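Local coordinates for glutathione transferase (Phanerochaete chrysosporium, PDB 4F0C) that transfers glutathione to electrophilic compounds as a glutathione transferase, and binds it here as the oxidized disulfide, at the interface of chains A and B. Residues are numbered along the deposited sequence; one frame, centred on the assembly and turned at random. Chains: chain A/B, Glutathione transferase.

The interface of chains A and B. Residues chain A 116, 119, 123, 136, 139-140; chain B 119, 122-123, 136, 139-140.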
loop_
_atom_site.group_PDB
_atom_site.type_symbol
_atom_site.label_atom_id
_atom_site.label_comp_id
_atom_site.label_asym_id
_atom_site.label_seq_id
_atom_site.Cartn_x
_atom_site.Cartn_y
_atom_site.Cartn_z
ATOM N N TYR A 116 8.916 2.655 -0.953
ATOM C CA TYR A 116 9.972 3.513 -1.476
ATOM C C TYR A 116 11.079 3.686 -0.436
ATOM O O TYR A 116 12.256 3.663 -0.768
ATOM C CB TYR A 116 9.395 4.892 -1.850
ATOM C CG TYR A 116 8.519 4.792 -3.082
ATOM C CD1 TYR A 116 9.070 4.856 -4.362
ATOM C CD2 TYR A 116 7.145 4.587 -2.969
ATOM C CE1 TYR A 116 8.251 4.759 -5.523
ATOM C CE2 TYR A 116 6.324 4.466 -4.114
ATOM C CZ TYR A 116 6.881 4.553 -5.382
ATOM O OH TYR A 116 6.065 4.434 -6.508
ATOM N N GLN A 119 13.173 0.694 -0.593
ATOM C CA GLN A 119 14.142 0.547 -1.691
ATOM C C GLN A 119 15.400 1.332 -1.336
ATOM O O GLN A 119 16.500 0.857 -1.599
ATOM C CB GLN A 119 13.597 1.030 -3.037
ATOM C CG GLN A 119 12.335 0.313 -3.494
ATOM C CD GLN A 119 12.380 -1.147 -3.164
ATOM O OE1 GLN A 119 13.171 -1.910 -3.736
ATOM N NE2 GLN A 119 11.514 -1.564 -2.229
ATOM N N PHE A 123 19.087 -0.562 -1.202
ATOM C CA PHE A 123 20.309 -0.126 -1.896
ATOM C C PHE A 123 21.392 0.518 -1.001
ATOM O O PHE A 123 22.573 0.518 -1.366
ATOM C CB PHE A 123 19.978 0.740 -3.119
ATOM C CG PHE A 123 19.319 -0.025 -4.230
ATOM C CD1 PHE A 123 20.063 -0.909 -5.018
ATOM C CD2 PHE A 123 17.954 0.110 -4.478
ATOM C CE1 PHE A 123 19.460 -1.634 -6.041
ATOM C CE2 PHE A 123 17.344 -0.616 -5.503
ATOM C CZ PHE A 123 18.094 -1.487 -6.279
ATOM N N ILE A 136 21.795 4.284 -7.231
ATOM C CA ILE A 136 20.401 3.891 -7.392
ATOM C C ILE A 136 19.647 4.298 -6.142
ATOM O O ILE A 136 18.502 4.739 -6.224
ATOM C CB ILE A 136 20.249 2.365 -7.639
ATOM C CG1 ILE A 136 20.795 1.997 -9.027
ATOM C CG2 ILE A 136 18.800 1.920 -7.491
ATOM C CD1 ILE A 136 20.039 2.663 -10.185
ATOM N N ARG A 139 17.812 7.831 -5.947
ATOM C CA ARG A 139 16.446 7.960 -6.451
ATOM C C ARG A 139 15.435 7.818 -5.314
ATOM O O ARG A 139 14.453 8.573 -5.229
ATOM C CB ARG A 139 16.185 6.906 -7.557
ATOM C CG ARG A 139 14.694 6.479 -7.712
ATOM C CD ARG A 139 14.486 5.552 -8.955
ATOM N NE ARG A 139 13.129 5.007 -9.026
ATOM C CZ ARG A 139 12.061 5.655 -9.502
ATOM N NH1 ARG A 139 12.170 6.883 -9.980
ATOM N NH2 ARG A 139 10.865 5.072 -9.496
ATOM N N TYR A 140 15.671 6.853 -4.432
ATOM C CA TYR A 140 14.734 6.595 -3.331
ATOM C C TYR A 140 14.941 7.532 -2.144
ATOM O O TYR A 140 13.994 7.843 -1.439
ATOM C CB TYR A 140 14.787 5.114 -2.938
ATOM C CG TYR A 140 14.415 4.281 -4.137
ATOM C CD1 TYR A 140 13.094 4.234 -4.572
ATOM C CD2 TYR A 140 15.386 3.606 -4.884
ATOM C CE1 TYR A 140 12.737 3.506 -5.698
ATOM C CE2 TYR A 140 15.035 2.883 -6.007
ATOM C CZ TYR A 140 13.703 2.843 -6.412
ATOM O OH TYR A 140 13.328 2.127 -7.530
ATOM N N GLN B 119 8.269 -0.169 -10.293
ATOM C CA GLN B 119 9.720 0.037 -10.424
ATOM C C GLN B 119 10.206 -0.705 -11.665
ATOM O O GLN B 119 11.047 -0.183 -12.388
ATOM C CB GLN B 119 10.503 -0.440 -9.200
ATOM C CG GLN B 119 10.102 0.237 -7.898
ATOM C CD GLN B 119 9.804 1.690 -8.100
ATOM O OE1 GLN B 119 10.703 2.494 -8.385
ATOM N NE2 GLN B 119 8.523 2.055 -7.945
ATOM N N TRP B 122 9.281 1.590 -14.468
ATOM C CA TRP B 122 10.211 2.718 -14.505
ATOM C C TRP B 122 11.495 2.320 -15.217
ATOM O O TRP B 122 11.848 2.908 -16.245
ATOM C CB TRP B 122 10.549 3.219 -13.096
ATOM C CG TRP B 122 11.484 4.405 -13.087
ATOM C CD1 TRP B 122 12.801 4.416 -12.740
ATOM C CD2 TRP B 122 11.153 5.752 -13.458
ATOM N NE1 TRP B 122 13.316 5.694 -12.876
ATOM C CE2 TRP B 122 12.318 6.529 -13.308
ATOM C CE3 TRP B 122 9.978 6.375 -13.896
ATOM C CZ2 TRP B 122 12.342 7.902 -13.570
ATOM C CZ3 TRP B 122 10.006 7.740 -14.162
ATOM C CH2 TRP B 122 11.178 8.485 -13.993
ATOM N N PHE B 123 12.197 1.328 -14.682
ATOM C CA PHE B 123 13.493 0.954 -15.267
ATOM C C PHE B 123 13.435 0.334 -16.682
ATOM O O PHE B 123 14.426 0.388 -17.419
ATOM C CB PHE B 123 14.319 0.100 -14.295
ATOM C CG PHE B 123 14.798 0.860 -13.093
ATOM C CD1 PHE B 123 15.837 1.787 -13.210
ATOM C CD2 PHE B 123 14.198 0.677 -11.847
ATOM C CE1 PHE B 123 16.279 2.509 -12.105
ATOM C CE2 PHE B 123 14.638 1.399 -10.736
ATOM C CZ PHE B 123 15.673 2.314 -10.866
ATOM N N ILE B 136 18.846 -3.289 -13.404
ATOM C CA ILE B 136 18.140 -2.948 -12.176
ATOM C C ILE B 136 16.702 -3.408 -12.314
ATOM O O ILE B 136 16.110 -3.891 -11.350
ATOM C CB ILE B 136 18.190 -1.424 -11.878
ATOM C CG1 ILE B 136 19.617 -1.008 -11.492
ATOM C CG2 ILE B 136 17.199 -1.038 -10.787
ATOM C CD1 ILE B 136 20.132 -1.679 -10.211
ATOM N N ARG B 139 15.601 -7.013 -11.018
ATOM C CA ARG B 139 15.208 -7.185 -9.621
ATOM C C ARG B 139 13.689 -7.105 -9.473
ATOM O O ARG B 139 13.071 -7.899 -8.746
ATOM C CB ARG B 139 15.905 -6.121 -8.736
ATOM C CG ARG B 139 15.135 -5.749 -7.433
ATOM C CD ARG B 139 15.980 -4.806 -6.513
ATOM N NE ARG B 139 15.216 -4.313 -5.365
ATOM C CZ ARG B 139 14.996 -4.993 -4.236
ATOM N NH1 ARG B 139 15.493 -6.206 -4.066
ATOM N NH2 ARG B 139 14.263 -4.457 -3.262
ATOM N N TYR B 140 13.078 -6.149 -10.165
ATOM C CA TYR B 140 11.628 -5.950 -10.053
ATOM C C TYR B 140 10.828 -6.901 -10.940
ATOM O O TYR B 140 9.714 -7.263 -10.598
ATOM C CB TYR B 140 11.285 -4.476 -10.299
ATOM C CG TYR B 140 12.000 -3.634 -9.275
ATOM C CD1 TYR B 140 11.571 -3.631 -7.951
ATOM C CD2 TYR B 140 13.149 -2.907 -9.604
ATOM C CE1 TYR B 140 12.241 -2.894 -6.984
ATOM C CE2 TYR B 140 13.821 -2.176 -8.644
ATOM C CZ TYR B 140 13.361 -2.180 -7.329
ATOM O OH TYR B 140 14.014 -1.458 -6.352
HETATM O O HOH W 1 7.118 4.493 -9.096
#
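Helices 96-126 and 134-155 of the two chains meet here around a two-fold axis, so each contact recurs with the chains exchanged. Polar grip comes first: the amide oxygen OE1 of B:Gln119, on a chain bent at chi2 (-38°), accepts two hydrogen bonds from chain A. A:Arg139 NH2 lies 2.8 Å from B:Gln119 OE1, nearly straight, in the carbonyl plane and on a lone pair, with guanidinium and amide almost coplanar. The phenol OH of A:Tyr140 gives the second, also 2.8 Å from OE1 of B:Gln119, tip to tip and from above the carbonyl plane. On the other amide branch, B:Gln119 NE2 is hydrogen-bonded, 3.0 Å, to the oxygen of a water that in turn hydrogen-bonds the A:Tyr116 hydroxyl, a bridge between the chains.

A:Arg139 is extended from CG to NE, and its guanidinium lies flat on B:Trp122, the planes 11° apart; NH1 sits 3.5 Å from the centroid of the five-membered ring, a cation-pi contact. An alanine here would probably cost both this stack and the in-plane bond to B:Gln119, loosening the amide's orientation.

Apolar packing fills in beside them. A:Arg139 CD touches B:Phe123 CZ at 3.9 Å, while B:Ile136 CG2 lies over one face of that ring. Near the axis the isoleucines meet tip to tip, A:Ile136 CD1 being 3.9 Å from B:Ile136 CG1. The patch joins two subunits, consistent with the dimer typical of glutathione transferases.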